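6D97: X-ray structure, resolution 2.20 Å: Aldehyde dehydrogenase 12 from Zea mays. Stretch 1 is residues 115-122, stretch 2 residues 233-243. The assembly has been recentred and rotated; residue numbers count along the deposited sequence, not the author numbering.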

# COMPACT_ATOMS: atom_id res chain seq x y z
N ALA A 115 -18.77 15.39 -6.15
CA ALA A 115 -18.30 16.48 -6.98
C ALA A 115 -19.32 17.61 -7.03
O ALA A 115 -18.97 18.79 -6.87
N LYS A 116 -20.59 17.27 -7.24
CA LYS A 116 -21.64 18.28 -7.24
C LYS A 116 -21.76 18.96 -5.89
O LYS A 116 -21.92 20.19 -5.81
N ALA A 117 -21.67 18.19 -4.80
CA ALA A 117 -21.78 18.77 -3.47
C ALA A 117 -20.58 19.65 -3.14
O ALA A 117 -20.75 20.74 -2.57
N ALA A 118 -19.37 19.21 -3.49
CA ALA A 118 -18.18 20.03 -3.24
C ALA A 118 -18.26 21.36 -3.98
O ALA A 118 -17.85 22.39 -3.44
N HIS A 119 -18.78 21.36 -5.21
CA HIS A 119 -18.90 22.61 -5.95
C HIS A 119 -19.96 23.51 -5.32
O HIS A 119 -19.81 24.74 -5.32
N MET A 120 -21.03 22.92 -4.80
CA MET A 120 -22.06 23.70 -4.14
C MET A 120 -21.54 24.31 -2.84
O MET A 120 -21.68 25.52 -2.61
N LEU A 121 -20.92 23.49 -1.99
CA LEU A 121 -20.36 23.99 -0.74
C LEU A 121 -19.29 25.05 -0.96
O LEU A 121 -19.06 25.87 -0.08
N GLY A 122 -18.63 25.05 -2.12
CA GLY A 122 -17.60 26.03 -2.41
C GLY A 122 -18.11 27.38 -2.87
O GLY A 122 -17.32 28.33 -2.96
N GLN A 233 -30.20 20.81 6.50
CA GLN A 233 -29.96 21.61 5.30
C GLN A 233 -28.93 20.94 4.39
O GLN A 233 -29.06 20.96 3.17
N MET A 234 -27.89 20.34 4.99
CA MET A 234 -26.87 19.67 4.18
C MET A 234 -27.46 18.49 3.42
O MET A 234 -27.09 18.23 2.27
N ILE A 235 -28.39 17.76 4.05
CA ILE A 235 -29.01 16.62 3.39
C ILE A 235 -29.87 17.07 2.21
O ILE A 235 -29.92 16.40 1.17
N ARG A 236 -30.56 18.20 2.36
CA ARG A 236 -31.32 18.75 1.24
C ARG A 236 -30.41 19.10 0.08
O ARG A 236 -30.75 18.83 -1.08
N LEU A 237 -29.26 19.69 0.37
CA LEU A 237 -28.26 19.94 -0.67
C LEU A 237 -27.81 18.63 -1.31
O LEU A 237 -27.73 18.52 -2.54
N LEU A 238 -27.51 17.62 -0.48
CA LEU A 238 -27.03 16.35 -1.01
C LEU A 238 -28.07 15.69 -1.91
O LEU A 238 -27.73 15.09 -2.93
N HIS A 239 -29.35 15.80 -1.54
CA HIS A 239 -30.41 15.29 -2.41
C HIS A 239 -30.42 16.02 -3.75
O HIS A 239 -30.58 15.40 -4.80
N ASP A 240 -30.24 17.35 -3.72
CA ASP A 240 -30.13 18.10 -4.96
C ASP A 240 -28.90 17.70 -5.78
O ASP A 240 -28.90 17.89 -7.00
N CYS A 241 -27.88 17.15 -5.14
CA CYS A 241 -26.67 16.71 -5.83
C CYS A 241 -26.73 15.25 -6.24
O CYS A 241 -25.77 14.75 -6.83
N GLY A 242 -27.83 14.55 -5.95
CA GLY A 242 -28.04 13.21 -6.45
C GLY A 242 -28.03 12.11 -5.41
O GLY A 242 -28.13 10.94 -5.79
N LEU A 243 -27.89 12.44 -4.13
CA LEU A 243 -28.00 11.44 -3.08
C LEU A 243 -29.37 10.78 -3.14
O LEU A 243 -30.39 11.47 -3.01

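Two helices, 115-121 and 233-240, cross at 127° between their N-to-C directions, with axes 9.3 Å apart at closest approach. The backbones come nearest where Lys 116 faces Cys 241, 5.5 Å between their CA atoms. Cys 241 and Ala 117 pack at this close end, where Lys 116 also lies at the exposed edge; Leu 121 and Met 234 meet where the backbones are farther apart.

Cys 241 is the hub. Its CA-to-CB bond points toward the first helix, and chi1 in the m well (-67°) sets SG 3.4 Å from Ala 117 N, 4.0 Å from Ala 117 CB and 4.1 Å from Met 120 CG. One sulfur thus touches two successive turns of the facing helix. Ala 117 is the matching small residue. Its methyl lies sideways to the contact and is buried, with its CB 3.9 Å from Leu 237 CD2 and 4.0 Å from Leu 238 CD2, so a single methyl serves as floor for two leucines.

Those leucines arrive by different routes. The CA-to-CB bond of Leu 237 points toward the first helix, and its t, t rotamer (180°, 166°) extends it across the gap: Leu 237 CD2 lies against Ala 117 CB and Leu 237 CD1 is 4.1 Å from Leu 121 CD2, while Met 120 CB stands 4.2 Å from both methyls, Leu 237 CD1 and Leu 237 CD2. Leu 238 starts away from the partner, but in m, t its end comes nearer and CD2 reaches Ala 117.

For Leu 121 and Met 234, length replaces proximity. Both leave their helices sideways, and both ends turn inward to meet, Leu 121 CD2 standing 4.2 Å from Met 234 SD. Met 234 runs t, p, t to do so; Leu 121 has a chi1 of -93°, outside the usual wells, with chi2 t. Met 120 points toward the partner and bends through m, m, m; its inner carbons, CB and CG, make the closest contacts, with Leu 237 and Cys 241.

The polar element sits at the exposed edge. Lys 116 points toward stretch 2, its CB 3.7 Å from Cys 241 CB. With chi1 m and chi2 t, and with chi3 (-122°) and chi4 (128°) off the wells, the side chain passes alongside Cys 241 and Lys 116 NZ donates a hydrogen bond to Cys 241 O at 2.8 Å. That carbonyl lies at the Schellman turn closing the second helix. Gly 242 has a phi of 113°; a CB here would jam against the preceding carbonyl and sit 3.1 Å from Lys 116 NZ, so glycine suits both the turn and the lysine.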

# COMPACT_ATOMS: atom_id res chain seq x y z
CB ALA A 115 -17.99 15.98 -8.39
CB LYS A 116 -22.98 17.64 -7.64
CG LYS A 116 -23.11 17.34 -9.13
CD LYS A 116 -24.42 16.64 -9.42
CE LYS A 116 -24.18 15.30 -10.08
NZ LYS A 116 -24.89 14.19 -9.39
CB ALA A 117 -21.92 17.66 -2.43
CB ALA A 118 -16.92 19.27 -3.65
CB HIS A 119 -19.24 22.33 -7.41
CG HIS A 119 -19.32 23.57 -8.25
ND1 HIS A 119 -20.51 24.05 -8.76
CD2 HIS A 119 -18.36 24.42 -8.67
CE1 HIS A 119 -20.28 25.15 -9.45
NE2 HIS A 119 -18.99 25.40 -9.42
CB MET A 120 -23.29 22.84 -3.87
CG MET A 120 -24.22 22.74 -5.06
SD MET A 120 -24.97 24.32 -5.49
CE MET A 120 -26.12 24.54 -4.13
CB LEU A 121 -19.78 22.84 0.08
CG LEU A 121 -20.65 22.14 1.14
CD1 LEU A 121 -19.77 21.44 2.15
CD2 LEU A 121 -21.58 23.13 1.83
CB GLN A 233 -29.50 23.01 5.69
CG GLN A 233 -30.50 23.76 6.56
CD GLN A 233 -31.85 23.92 5.88
OE1 GLN A 233 -31.95 24.54 4.82
NE2 GLN A 233 -32.89 23.37 6.49
CB MET A 234 -25.71 19.23 5.07
CG MET A 234 -24.55 18.63 4.30
SD MET A 234 -23.79 19.84 3.20
CE MET A 234 -23.07 18.74 1.99
CB ILE A 235 -29.82 15.79 4.40
CG1 ILE A 235 -28.87 15.10 5.38
CG2 ILE A 235 -30.66 14.75 3.69
CD1 ILE A 235 -29.57 14.49 6.58
CB ARG A 236 -32.11 19.98 1.70
CG ARG A 236 -33.10 19.66 2.79
CD ARG A 236 -33.93 20.86 3.22
NE ARG A 236 -34.90 20.48 4.24
CZ ARG A 236 -36.12 20.03 3.98
NH1 ARG A 236 -36.53 19.91 2.73
NH2 ARG A 236 -36.93 19.69 4.98
CB LEU A 237 -27.07 20.69 -0.07
CG LEU A 237 -25.83 21.11 -0.89
CD1 LEU A 237 -25.04 22.13 -0.08
CD2 LEU A 237 -24.92 19.93 -1.30
CB LEU A 238 -26.65 15.42 0.14
CG LEU A 238 -25.33 15.73 0.86
CD1 LEU A 238 -25.21 14.95 2.16
CD2 LEU A 238 -24.16 15.43 -0.06
CB HIS A 239 -31.77 15.42 -1.72
CG HIS A 239 -32.00 14.40 -0.65
ND1 HIS A 239 -32.71 14.68 0.49
CD2 HIS A 239 -31.62 13.10 -0.55
CE1 HIS A 239 -32.77 13.60 1.25
NE2 HIS A 239 -32.11 12.63 0.64
CB ASP A 240 -30.08 19.60 -4.67
CG ASP A 240 -31.43 20.17 -4.31
OD1 ASP A 240 -32.42 19.40 -4.36
OD2 ASP A 240 -31.51 21.37 -3.97
CB CYS A 241 -25.44 16.96 -4.95
SG CYS A 241 -25.07 18.71 -4.67
CB LEU A 243 -27.80 12.07 -1.70
CG LEU A 243 -28.22 11.19 -0.51
CD1 LEU A 243 -27.30 10.00 -0.35
CD2 LEU A 243 -28.28 12.02 0.76